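Side-chain contacts in Cbs-cp12 (Microcystis aeruginosa PCC 7806, PDB 5NMU), which is a hexameric fusion of a pair of CBS domains with a CP12 domain and probably takes part in the redox regulation of photosynthesis in a bloom-forming cyanobacterium: residues 55-58 and 59-63; 66-69 and 70-73. All coordinates share one frame; numbering follows the deposited sequence.

Contact 1 of 2, residues 55-58 and 59-63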
loop_
_atom_site.group_PDB
_atom_site.type_symbol
_atom_site.label_atom_id
_atom_site.label_comp_id
_atom_site.label_asym_id
_atom_site.label_seq_id
_atom_site.Cartn_x
_atom_site.Cartn_y
_atom_site.Cartn_z
ATOM N N GLU A 55 -10.815 5.155 -16.365
ATOM C CA GLU A 55 -11.974 5.558 -15.551
ATOM C C GLU A 55 -11.651 5.863 -14.086
ATOM O O GLU A 55 -12.243 6.783 -13.496
ATOM C CB GLU A 55 -13.094 4.527 -15.639
ATOM C CG GLU A 55 -12.728 3.140 -15.106
ATOM C CD GLU A 55 -13.877 2.170 -15.182
ATOM O OE1 GLU A 55 -14.910 2.572 -15.685
ATOM O OE2 GLU A 55 -13.738 0.985 -14.753
ATOM N N THR A 56 -10.768 5.060 -13.504
ATOM C CA THR A 56 -10.381 5.145 -12.115
ATOM C C THR A 56 -9.520 6.387 -11.932
ATOM O O THR A 56 -9.685 7.072 -10.914
ATOM C CB THR A 56 -9.679 3.805 -11.648
ATOM O OG1 THR A 56 -10.582 2.685 -11.817
ATOM C CG2 THR A 56 -9.360 3.822 -10.264
ATOM N N ASP A 57 -8.660 6.743 -12.899
ATOM C CA ASP A 57 -7.915 8.001 -12.781
ATOM C C ASP A 57 -8.897 9.186 -12.701
ATOM O O ASP A 57 -8.694 10.135 -11.910
ATOM C CB ASP A 57 -6.973 8.279 -13.986
ATOM C CG ASP A 57 -5.853 7.229 -14.145
ATOM O OD1 ASP A 57 -5.233 6.901 -13.112
ATOM O OD2 ASP A 57 -5.592 6.766 -15.286
ATOM N N ILE A 58 -9.872 9.158 -13.614
ATOM C CA ILE A 58 -10.811 10.224 -13.742
ATOM C C ILE A 58 -11.685 10.377 -12.474
ATOM O O ILE A 58 -11.779 11.451 -11.927
ATOM C CB ILE A 58 -11.636 10.120 -15.025
ATOM C CG1 ILE A 58 -10.717 10.359 -16.226
ATOM C CG2 ILE A 58 -12.737 11.178 -15.042
ATOM C CD1 ILE A 58 -11.279 9.882 -17.542
ATOM N N VAL A 59 -12.261 9.281 -12.010
ATOM C CA VAL A 59 -13.081 9.295 -10.812
ATOM C C VAL A 59 -12.291 9.631 -9.537
ATOM O O VAL A 59 -12.757 10.464 -8.698
ATOM C CB VAL A 59 -13.812 7.937 -10.691
ATOM C CG1 VAL A 59 -14.539 7.832 -9.357
ATOM C CG2 VAL A 59 -14.761 7.759 -11.861
ATOM N N TYR A 60 -11.110 8.988 -9.355
ATOM C CA TYR A 60 -10.308 9.237 -8.146
ATOM C C TYR A 60 -9.656 10.601 -8.123
ATOM O O TYR A 60 -9.600 11.208 -7.078
ATOM C CB TYR A 60 -9.199 8.218 -7.951
ATOM C CG TYR A 60 -9.638 6.837 -7.523
ATOM C CD1 TYR A 60 -10.986 6.402 -7.566
ATOM C CD2 TYR A 60 -8.694 5.935 -7.121
ATOM C CE1 TYR A 60 -11.354 5.101 -7.201
ATOM C CE2 TYR A 60 -9.049 4.661 -6.702
ATOM C CZ TYR A 60 -10.368 4.230 -6.771
ATOM O OH TYR A 60 -10.590 2.932 -6.385
ATOM N N LYS A 61 -9.140 11.073 -9.246
ATOM C CA LYS A 61 -8.287 12.279 -9.242
ATOM C C LYS A 61 -9.022 13.552 -9.604
ATOM O O LYS A 61 -8.532 14.631 -9.295
ATOM C CB LYS A 61 -7.117 12.081 -10.184
ATOM C CG LYS A 61 -6.312 10.834 -9.799
ATOM C CD LYS A 61 -5.140 10.604 -10.752
ATOM C CE LYS A 61 -4.331 9.418 -10.310
ATOM N NZ LYS A 61 -3.574 9.025 -11.491
ATOM N N VAL A 62 -10.174 13.431 -10.267
ATOM C CA VAL A 62 -10.887 14.569 -10.777
ATOM C C VAL A 62 -12.184 14.629 -9.981
ATOM O O VAL A 62 -12.317 15.525 -9.107
ATOM C CB VAL A 62 -11.094 14.514 -12.313
ATOM C CG1 VAL A 62 -11.693 15.821 -12.799
ATOM C CG2 VAL A 62 -9.771 14.244 -13.031
ATOM N N ALA A 63 -13.108 13.676 -10.219
ATOM C CA ALA A 63 -14.446 13.733 -9.558
ATOM C C ALA A 63 -14.381 13.746 -8.027
ATOM O O ALA A 63 -15.070 14.540 -7.383
ATOM C CB ALA A 63 -15.341 12.602 -10.035
#
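Thr56 and Tyr60 meet one helical turn apart because CG2 of Thr56 stands anti to its own backbone N while CG of Tyr60 is anti to its carbonyl carbon (chi1 -72°), which lays both side chains alongside each other. The Thr56 methyl sits over the middle of one ring face, a CH-pi contact with CG2 3.6 Å from the Tyr60 centroid. Beyond it, Tyr60 OH bonds Ile103 O of the second subunit. With an alanine at Tyr60, the Thr56 methyl is likely to lose the ring it lies against, and Ile103 O its phenol donor. On another side of the helix the extended chain of Lys61 runs beside Asp57 to a salt bridge, NZ to OD1 3.1 Å, entering from above the carboxylate plane. Both ends have second partners: Asp57 OD2 takes the amide of Thr54, and Lys61 NZ reaches Ile77 O. Val59, Tyr60 and Lys61 N bond Glu55, Thr56 and Asp57 O in regular i to i+4 steps. Ile58 O is then gripped twice, by Val62 N at 3.0 Å and by Ala63 N at 3.1 Å, the latter i to i+5 bond marking a wider pi-type turn at the end of helix 55-63 in a CBS domain.

Contact 2 of 2, residues 66-69 and 70-73; sequences GHDP and KTMR
Hydrogen bonds converge on Asp68. Met72 N, Thr71 N and Thr71 OG1 each lie 3.1 Å from Asp68 O, which accepts from all three. The Met72 bond is almost straight, with an N-H...O angle of 176°, whereas Thr71 N arrives from above the carbonyl plane. The Thr71 hydroxyl can reach back because it sits between its own N and carbonyl carbon (chi1 47°). A further backbone amide, Lys70 N, bonds Asp68 OD1 at 2.9 Å. Charge pairing uses the same carboxylate oxygen: Lys70 NZ forms a salt bridge with Asp68 OD1 at 2.9 Å, on the syn side and from the face of the carboxylate plane opposite to Lys70 N. Bends at chi3 and chi4 curl the lysine back over Asp68, and NZ also bonds Val130 O of the second subunit. Nonpolar contact falls to Met72, whose SD lies 3.6 Å from His67 CB and meets the imidazole obliquely, 4.6 Å from its centroid. The same methionine packs on Val24 of helix 24-34, while His67 ND1 turns to Lys61 O. Asp68 OD1 to Lys70 N, with Asp68 O to Thr71 N and Met72 N, is an Asx turn with an overlapping backbone turn, here just after the Schellman motif, with Gly66 as C-prime residue, that ends helix 55-63.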
loop_
_atom_site.group_PDB
_atom_site.type_symbol
_atom_site.label_atom_id
_atom_site.label_comp_id
_atom_site.label_asym_id
_atom_site.label_seq_id
_atom_site.Cartn_x
_atom_site.Cartn_y
_atom_site.Cartn_z
ATOM N N GLY A 66 -13.654 17.144 -6.590
ATOM C CA GLY A 66 -14.366 18.183 -7.271
ATOM C C GLY A 66 -13.609 19.095 -8.196
ATOM O O GLY A 66 -14.043 20.219 -8.393
ATOM N N HIS A 67 -12.504 18.643 -8.779
ATOM C CA HIS A 67 -11.794 19.456 -9.766
ATOM C C HIS A 67 -12.641 19.584 -11.022
ATOM O O HIS A 67 -13.557 18.793 -11.254
ATOM C CB HIS A 67 -10.425 18.869 -10.101
ATOM C CG HIS A 67 -9.472 18.889 -8.954
ATOM N ND1 HIS A 67 -8.624 17.836 -8.663
ATOM C CD2 HIS A 67 -9.245 19.828 -8.009
ATOM C CE1 HIS A 67 -7.909 18.135 -7.590
ATOM N NE2 HIS A 67 -8.278 19.332 -7.171
ATOM N N ASP A 68 -12.345 20.610 -11.802
ATOM C CA ASP A 68 -13.051 20.898 -13.046
ATOM C C ASP A 68 -12.411 20.233 -14.266
ATOM O O ASP A 68 -11.375 20.700 -14.748
ATOM C CB ASP A 68 -13.089 22.408 -13.287
ATOM C CG ASP A 68 -13.934 22.795 -14.506
ATOM O OD1 ASP A 68 -14.439 21.909 -15.252
ATOM O OD2 ASP A 68 -14.116 24.004 -14.693
ATOM N N PRO A 69 -13.075 19.197 -14.829
ATOM C CA PRO A 69 -12.477 18.539 -15.970
ATOM C C PRO A 69 -12.273 19.406 -17.214
ATOM O O PRO A 69 -11.472 19.024 -18.112
ATOM C CB PRO A 69 -13.468 17.389 -16.276
ATOM C CG PRO A 69 -14.371 17.292 -15.109
ATOM C CD PRO A 69 -14.443 18.693 -14.594
ATOM N N LYS A 70 -12.971 20.541 -17.286
ATOM C CA LYS A 70 -12.901 21.399 -18.479
ATOM C C LYS A 70 -11.604 22.177 -18.516
ATOM O O LYS A 70 -11.183 22.593 -19.577
ATOM C CB LYS A 70 -14.128 22.317 -18.565
ATOM C CG LYS A 70 -15.453 21.541 -18.702
ATOM C CD LYS A 70 -16.691 22.447 -18.876
ATOM C CE LYS A 70 -17.001 23.286 -17.611
ATOM N NZ LYS A 70 -17.118 22.526 -16.299
ATOM N N THR A 71 -10.946 22.333 -17.373
ATOM C CA THR A 71 -9.648 23.006 -17.301
ATOM C C THR A 71 -8.528 22.043 -17.055
ATOM O O THR A 71 -7.473 22.228 -17.637
ATOM C CB THR A 71 -9.576 24.072 -16.187
ATOM O OG1 THR A 71 -10.112 23.519 -14.989
ATOM C CG2 THR A 71 -10.350 25.320 -16.571
ATOM N N MET A 72 -8.717 21.018 -16.229
ATOM C CA MET A 72 -7.659 19.959 -16.065
ATOM C C MET A 72 -7.281 19.224 -17.376
ATOM O O MET A 72 -8.141 18.936 -18.223
ATOM C CB MET A 72 -8.096 18.920 -15.032
ATOM C CG MET A 72 -7.961 19.346 -13.584
ATOM S SD MET A 72 -7.919 17.904 -12.485
ATOM C CE MET A 72 -6.221 17.362 -12.478
ATOM N N ARG A 73 -5.998 18.871 -17.517
ATOM C CA ARG A 73 -5.514 18.190 -18.717
ATOM C C ARG A 73 -5.184 16.729 -18.421
ATOM O O ARG A 73 -4.939 16.364 -17.286
ATOM C CB ARG A 73 -4.272 18.888 -19.247
ATOM C CG ARG A 73 -4.494 20.354 -19.622
ATOM C CD ARG A 73 -5.349 20.515 -20.859
ATOM N NE ARG A 73 -5.515 21.928 -21.213
ATOM C CZ ARG A 73 -6.050 22.379 -22.343
ATOM N NH1 ARG A 73 -6.504 21.555 -23.294
ATOM N NH2 ARG A 73 -6.117 23.680 -22.531
#

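How the contacts relate
The two contacts follow in series, their centres about 11 Å apart on the same side of the chain's centre. Contact 1 lies within helix 55-63 of the first CBS domain; contact 2 folds the loop after it, on the way to helix 91-101. They touch directly: His67 N probably bonds Val62 O as part of the helix-ending turn, and Val62 packs against Pro69 and Met72, its CG1 3.8 Å from Pro69 CG. Helix 24-34 lies against both, with Val24 touching Val62, Pro69 and Met72. Both also meet the second subunit, where Phe129 packs on Ile58 and on Pro69, so the helix and the loop after it both contribute to the same subunit interface in the hexamer.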